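Local atomic coordinates of insecticidal crystal protein Cry7Cal (PDB entry 5ZI1), a protein that probably acts as an insecticidal pore-forming toxin of the delta-endotoxin family that binds receptors in the gut of insects such as the migratory locust. Residues 146-151 / 231-236; 157-162 / 174-179. All coordinates share one frame; numbering follows the deposited sequence.

Contact 1 of 2, residues 146-151 / 231-236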
loop_
_atom_site.group_PDB
_atom_site.type_symbol
_atom_site.label_atom_id
_atom_site.label_comp_id
_atom_site.label_asym_id
_atom_site.label_seq_id
_atom_site.Cartn_x
_atom_site.Cartn_y
_atom_site.Cartn_z
ATOM N N GLN A 146 10.380 -9.941 3.171
ATOM C CA GLN A 146 11.467 -8.990 3.400
ATOM C C GLN A 146 12.799 -9.522 2.881
ATOM O O GLN A 146 13.612 -8.758 2.341
ATOM C CB GLN A 146 11.566 -8.642 4.888
ATOM C CG GLN A 146 10.340 -7.957 5.424
ATOM C CD GLN A 146 10.253 -6.481 5.046
ATOM O OE1 GLN A 146 11.254 -5.845 4.730
ATOM N NE2 GLN A 146 9.041 -5.928 5.099
ATOM N N ALA A 147 13.052 -10.822 3.054
ATOM C CA ALA A 147 14.268 -11.414 2.509
ATOM C C ALA A 147 14.191 -11.485 0.994
ATOM O O ALA A 147 15.176 -11.210 0.296
ATOM C CB ALA A 147 14.483 -12.805 3.099
ATOM N N ALA A 148 13.023 -11.858 0.471
ATOM C CA ALA A 148 12.806 -11.809 -0.964
ATOM C C ALA A 148 13.191 -10.443 -1.498
ATOM O O ALA A 148 13.905 -10.319 -2.506
ATOM C CB ALA A 148 11.341 -12.121 -1.273
ATOM N N ASN A 149 12.745 -9.399 -0.802
ATOM C CA ASN A 149 13.035 -8.046 -1.237
ATOM C C ASN A 149 14.534 -7.798 -1.315
ATOM O O ASN A 149 15.035 -7.238 -2.299
ATOM C CB ASN A 149 12.374 -7.053 -0.288
ATOM C CG ASN A 149 12.608 -5.656 -0.716
ATOM O OD1 ASN A 149 12.131 -5.234 -1.777
ATOM N ND2 ASN A 149 13.390 -4.935 0.057
ATOM N N LEU A 150 15.275 -8.207 -0.284
ATOM C CA LEU A 150 16.720 -7.992 -0.309
ATOM C C LEU A 150 17.374 -8.734 -1.468
ATOM O O LEU A 150 18.306 -8.219 -2.093
ATOM C CB LEU A 150 17.343 -8.428 1.014
ATOM C CG LEU A 150 16.949 -7.648 2.272
ATOM C CD1 LEU A 150 17.700 -8.215 3.461
ATOM C CD2 LEU A 150 17.234 -6.161 2.109
ATOM N N HIS A 151 16.908 -9.951 -1.761
ATOM C CA HIS A 151 17.504 -10.751 -2.829
ATOM C C HIS A 151 17.342 -10.057 -4.170
ATOM O O HIS A 151 18.310 -9.889 -4.918
ATOM C CB HIS A 151 16.854 -12.142 -2.855
ATOM C CG HIS A 151 17.528 -13.117 -3.776
ATOM N ND1 HIS A 151 16.920 -14.282 -4.198
ATOM C CD2 HIS A 151 18.759 -13.110 -4.344
ATOM C CE1 HIS A 151 17.747 -14.945 -4.988
ATOM N NE2 HIS A 151 18.871 -14.259 -5.084
ATOM N N PRO A 231 5.075 -3.868 -5.259
ATOM C CA PRO A 231 5.248 -2.941 -6.397
ATOM C C PRO A 231 6.702 -2.606 -6.683
ATOM O O PRO A 231 7.032 -2.242 -7.812
ATOM C CB PRO A 231 4.462 -1.696 -5.971
ATOM C CG PRO A 231 3.520 -2.175 -4.915
ATOM C CD PRO A 231 4.198 -3.297 -4.218
ATOM N N LEU A 232 7.587 -2.711 -5.698
ATOM C CA LEU A 232 8.985 -2.393 -5.939
ATOM C C LEU A 232 9.697 -3.474 -6.728
ATOM O O LEU A 232 10.658 -3.165 -7.445
ATOM C CB LEU A 232 9.702 -2.174 -4.613
ATOM C CG LEU A 232 9.192 -0.936 -3.874
ATOM C CD1 LEU A 232 9.596 -0.958 -2.411
ATOM C CD2 LEU A 232 9.735 0.288 -4.557
ATOM N N PHE A 233 9.265 -4.731 -6.595
ATOM C CA PHE A 233 9.982 -5.851 -7.202
ATOM C C PHE A 233 10.301 -5.644 -8.681
ATOM O O PHE A 233 11.481 -5.756 -9.047
ATOM C CB PHE A 233 9.196 -7.154 -6.972
ATOM C CG PHE A 233 9.240 -7.655 -5.531
ATOM C CD1 PHE A 233 9.843 -6.907 -4.536
ATOM C CD2 PHE A 233 8.684 -8.877 -5.193
ATOM C CE1 PHE A 233 9.877 -7.363 -3.235
ATOM C CE2 PHE A 233 8.730 -9.349 -3.907
ATOM C CZ PHE A 233 9.317 -8.590 -2.917
ATOM N N PRO A 234 9.353 -5.307 -9.558
ATOM C CA PRO A 234 9.735 -5.031 -10.954
ATOM C C PRO A 234 10.620 -3.800 -11.118
ATOM O O PRO A 234 11.361 -3.726 -12.101
ATOM C CB PRO A 234 8.384 -4.833 -11.663
ATOM C CG PRO A 234 7.336 -5.261 -10.678
ATOM C CD PRO A 234 7.925 -5.023 -9.338
ATOM N N ILE A 235 10.572 -2.822 -10.203
ATOM C CA ILE A 235 11.438 -1.657 -10.356
ATOM C C ILE A 235 12.909 -2.004 -10.121
ATOM O O ILE A 235 13.795 -1.277 -10.584
ATOM C CB ILE A 235 10.932 -0.525 -9.439
ATOM C CG1 ILE A 235 9.596 -0.026 -9.979
ATOM C CG2 ILE A 235 11.913 0.640 -9.365
ATOM C CD1 ILE A 235 8.797 0.671 -8.993
ATOM N N TYR A 236 13.211 -3.138 -9.471
ATOM C CA TYR A 236 14.613 -3.513 -9.349
ATOM C C TYR A 236 15.196 -3.983 -10.681
ATOM O O TYR A 236 16.396 -4.288 -10.742
ATOM C CB TYR A 236 14.795 -4.612 -8.303
ATOM C CG TYR A 236 14.433 -4.242 -6.879
ATOM C CD1 TYR A 236 14.742 -2.996 -6.352
ATOM C CD2 TYR A 236 13.778 -5.149 -6.062
ATOM C CE1 TYR A 236 14.411 -2.677 -5.055
ATOM C CE2 TYR A 236 13.433 -4.833 -4.769
ATOM C CZ TYR A 236 13.750 -3.598 -4.269
ATOM O OH TYR A 236 13.410 -3.283 -2.978
#

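Contact 2 of 2, residues 157-162 / 174-179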
loop_
_atom_site.group_PDB
_atom_site.type_symbol
_atom_site.label_atom_id
_atom_site.label_comp_id
_atom_site.label_asym_id
_atom_site.label_seq_id
_atom_site.Cartn_x
_atom_site.Cartn_y
_atom_site.Cartn_z
ATOM N N ASN A 157 22.388 -5.229 -8.275
ATOM C CA ASN A 157 23.781 -4.796 -8.257
ATOM C C ASN A 157 24.574 -5.389 -9.429
ATOM O O ASN A 157 25.441 -4.715 -9.995
ATOM C CB ASN A 157 24.426 -5.153 -6.916
ATOM C CG ASN A 157 23.974 -4.227 -5.767
ATOM O OD1 ASN A 157 24.754 -3.923 -4.868
ATOM N ND2 ASN A 157 22.714 -3.805 -5.787
ATOM N N ALA A 158 24.277 -6.634 -9.832
ATOM C CA ALA A 158 25.018 -7.228 -10.949
ATOM C C ALA A 158 24.814 -6.426 -12.226
ATOM O O ALA A 158 25.769 -6.182 -12.979
ATOM C CB ALA A 158 24.613 -8.692 -11.171
ATOM N N GLU A 159 23.582 -5.972 -12.480
ATOM C CA GLU A 159 23.374 -5.173 -13.679
ATOM C C GLU A 159 24.008 -3.803 -13.547
ATOM O O GLU A 159 24.468 -3.239 -14.547
ATOM C CB GLU A 159 21.881 -5.046 -14.018
ATOM C CG GLU A 159 21.664 -4.126 -15.235
ATOM C CD GLU A 159 21.530 -4.946 -16.525
ATOM O OE1 GLU A 159 21.403 -6.189 -16.427
ATOM O OE2 GLU A 159 21.615 -4.381 -17.648
ATOM N N LEU A 160 24.061 -3.259 -12.330
ATOM C CA LEU A 160 24.652 -1.941 -12.173
ATOM C C LEU A 160 26.170 -1.991 -12.275
ATOM O O LEU A 160 26.782 -1.150 -12.946
ATOM C CB LEU A 160 24.247 -1.324 -10.836
ATOM C CG LEU A 160 22.786 -0.943 -10.616
ATOM C CD1 LEU A 160 22.580 -0.668 -9.139
ATOM C CD2 LEU A 160 22.419 0.260 -11.449
ATOM N N PHE A 161 26.796 -2.954 -11.610
ATOM C CA PHE A 161 28.233 -2.921 -11.427
ATOM C C PHE A 161 28.965 -4.125 -12.013
ATOM O O PHE A 161 30.204 -4.100 -12.061
ATOM C CB PHE A 161 28.576 -2.802 -9.931
ATOM C CG PHE A 161 27.733 -1.780 -9.168
ATOM C CD1 PHE A 161 27.738 -0.433 -9.525
ATOM C CD2 PHE A 161 26.976 -2.169 -8.065
ATOM C CE1 PHE A 161 26.984 0.494 -8.815
ATOM C CE2 PHE A 161 26.221 -1.241 -7.340
ATOM C CZ PHE A 161 26.220 0.087 -7.716
ATOM N N GLY A 162 28.251 -5.156 -12.483
ATOM C CA GLY A 162 28.874 -6.394 -12.945
ATOM C C GLY A 162 29.989 -6.245 -13.961
ATOM O O GLY A 162 31.115 -6.696 -13.724
ATOM N N LEU A 174 22.627 -13.663 -17.252
ATOM C CA LEU A 174 22.064 -14.737 -16.442
ATOM C C LEU A 174 21.411 -14.175 -15.185
ATOM O O LEU A 174 20.264 -14.507 -14.860
ATOM C CB LEU A 174 23.153 -15.737 -16.076
ATOM C CG LEU A 174 22.684 -16.961 -15.276
ATOM C CD1 LEU A 174 21.860 -17.908 -16.149
ATOM C CD2 LEU A 174 23.877 -17.689 -14.661
ATOM N N PHE A 175 22.128 -13.297 -14.478
ATOM C CA PHE A 175 21.597 -12.697 -13.252
ATOM C C PHE A 175 20.328 -11.898 -13.523
ATOM O O PHE A 175 19.349 -11.998 -12.771
ATOM C CB PHE A 175 22.670 -11.828 -12.610
ATOM C CG PHE A 175 23.731 -12.622 -11.900
ATOM C CD1 PHE A 175 23.388 -13.548 -10.930
ATOM C CD2 PHE A 175 25.061 -12.451 -12.209
ATOM C CE1 PHE A 175 24.357 -14.275 -10.272
ATOM C CE2 PHE A 175 26.043 -13.181 -11.559
ATOM C CZ PHE A 175 25.690 -14.097 -10.591
ATOM N N TYR A 176 20.315 -11.133 -14.618
ATOM C CA TYR A 176 19.104 -10.450 -15.053
ATOM C C TYR A 176 17.939 -11.420 -15.186
ATOM O O TYR A 176 16.865 -11.197 -14.614
ATOM C CB TYR A 176 19.352 -9.722 -16.384
ATOM C CG TYR A 176 18.150 -8.930 -16.840
ATOM C CD1 TYR A 176 17.827 -7.721 -16.225
ATOM C CD2 TYR A 176 17.313 -9.400 -17.850
ATOM C CE1 TYR A 176 16.711 -6.989 -16.610
ATOM C CE2 TYR A 176 16.195 -8.675 -18.256
ATOM C CZ TYR A 176 15.899 -7.459 -17.629
ATOM O OH TYR A 176 14.797 -6.708 -18.006
ATOM N N ASN A 177 18.140 -12.523 -15.916
ATOM C CA ASN A 177 17.041 -13.461 -16.138
ATOM C C ASN A 177 16.653 -14.184 -14.858
ATOM O O ASN A 177 15.474 -14.467 -14.640
ATOM C CB ASN A 177 17.405 -14.475 -17.221
ATOM C CG ASN A 177 17.584 -13.827 -18.581
ATOM O OD1 ASN A 177 16.916 -12.845 -18.909
ATOM N ND2 ASN A 177 18.477 -14.383 -19.382
ATOM N N GLU A 178 17.628 -14.535 -14.022
ATOM C CA GLU A 178 17.286 -15.077 -12.717
ATOM C C GLU A 178 16.419 -14.094 -11.934
ATOM O O GLU A 178 15.395 -14.480 -11.360
ATOM C CB GLU A 178 18.552 -15.414 -11.941
ATOM C CG GLU A 178 19.292 -16.607 -12.485
ATOM C CD GLU A 178 20.542 -16.889 -11.687
ATOM O OE1 GLU A 178 21.302 -17.812 -12.081
ATOM O OE2 GLU A 178 20.746 -16.178 -10.662
ATOM N N GLN A 179 16.792 -12.807 -11.939
ATOM C CA GLN A 179 16.020 -11.803 -11.201
ATOM C C GLN A 179 14.585 -11.745 -11.701
ATOM O O GLN A 179 13.633 -11.739 -10.911
ATOM C CB GLN A 179 16.681 -10.424 -11.320
ATOM C CG GLN A 179 16.045 -9.361 -10.399
ATOM C CD GLN A 179 16.446 -7.931 -10.742
ATOM O OE1 GLN A 179 16.458 -7.534 -11.913
ATOM N NE2 GLN A 179 16.766 -7.139 -9.708
#

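Contact 1 of 2, residues 146-151 / 231-236
Asn-149, reaching out from helix 141-165, accepts a hydrogen bond from the phenol of Tyr-236, and this bond is the polar centre of the contact. Tyr-236 OH lies 2.6 Å from Asn-149 OD1, with a C=O...donor angle of 117° and the phenol oxygen somewhat out of the carbonyl plane. The amide can reach it because CG of Asn-149 stands anti to the backbone N (chi1 -178°), which carries OD1 across to the short helical turn 232-235 and the tyrosine after it. Asparagine suits the place: its short side chain sets a carbonyl oxygen at the edges of two rings and gives a buried hydroxyl an acceptor.

The same oxygen also meets aromatic edges. It lies near the plane of the Phe-233 ring, 3.4 Å from CE1, and amide and ring are only 20° from coplanar, consistent with a weak, favourable C-H...O approach. The edge of the Tyr-236 ring comes along with its hydroxyl, its plane turned well away from that of the amide.

Apolar packing is slighter. Ala-148 CB lies 4.4 Å from Phe-233 CZ, its small methyl letting the ring approach the helix, and Asn-149 CB is 3.9 Å from Phe-233 CE1. Val-183, Tyr-186 and Thr-187 of helix 169-202 also touch Phe-233, while Phe-24 of helix 13-26 packs on Asn-149 and Tyr-236.

In this interior of the N-terminal helical domain, one amide oxygen satisfies a phenol and meets two aromatic edges, which ties the short helical turn after helix 208-227 to helix 141-165 by a directional bond as well as by packing.

Contact 2 of 2, residues 157-162 / 174-179
Ala-158 and Glu-159 face Phe-175 and Tyr-176 across two neighbouring helices of one hairpin, with CA atoms 6.8 Å apart for Ala-158 and Phe-175 and 6.9 Å for Glu-159 and Tyr-176. Both segments are helical, with i to i+4 backbone bonds inside each, and the contact across them is made by side chains.

The apolar half is a methyl set against an aromatic side chain. Ala-158 CB touches Phe-175 CD2 at 3.9 Å and Phe-175 CB at 4.0 Å, approaching the ring obliquely. Alanine is fitting here because its small side chain allows the helices to draw close. The phenylalanine ring lies against this methyl and against Phe-117 of helix 107-127, which meets it edge-to-face and also packs on Ala-158.

Nearer the surface, Glu-159 and Tyr-176 make the second meeting. A bend at chi2 (96°) turns the carboxylate of Glu-159 toward Tyr-176 CD1, at a slant. Its OE1 comes 3.9 Å from that carbon, with the carboxylate and ring planes 60° apart; at this distance it is van der Waals contact. The acid's strong partner is Arg-239, which forms a salt bridge with Glu-159 OE2 and a cation-pi interaction with the Tyr-176 ring.

The chemistry is therefore divided: apolar packing on the buried side and, at the partly exposed side, an acid and an aromatic ring joined through a shared arginine. The arginine probably balances the acid's charge while lying against the ring, and it binds both helices of the hairpin to the chain just beyond Tyr-236.

In the fold
Helix 141-165 serves both contacts, and their centres lie about 14 Å apart in the N-terminal helical domain. Contact 1 is wholly buried, its centre about 14 Å from the chain centre; contact 2, at about 27 Å, is only partly buried. Their chemistry differs accordingly: a neutral hydrogen bond in the interior for contact 1, but in contact 2 a buried methyl-aromatic patch with a carboxylate at its partly exposed side. Contact 1 closes a long excursion of mostly helical chain, within which the hairpin of contact 2 lies. The two are physically coupled, since Gln-179 NE2 approaches Tyr-236 O at 3.1 Å, probably as a hydrogen bond, linking helix 169-202 to the segment at 231-236.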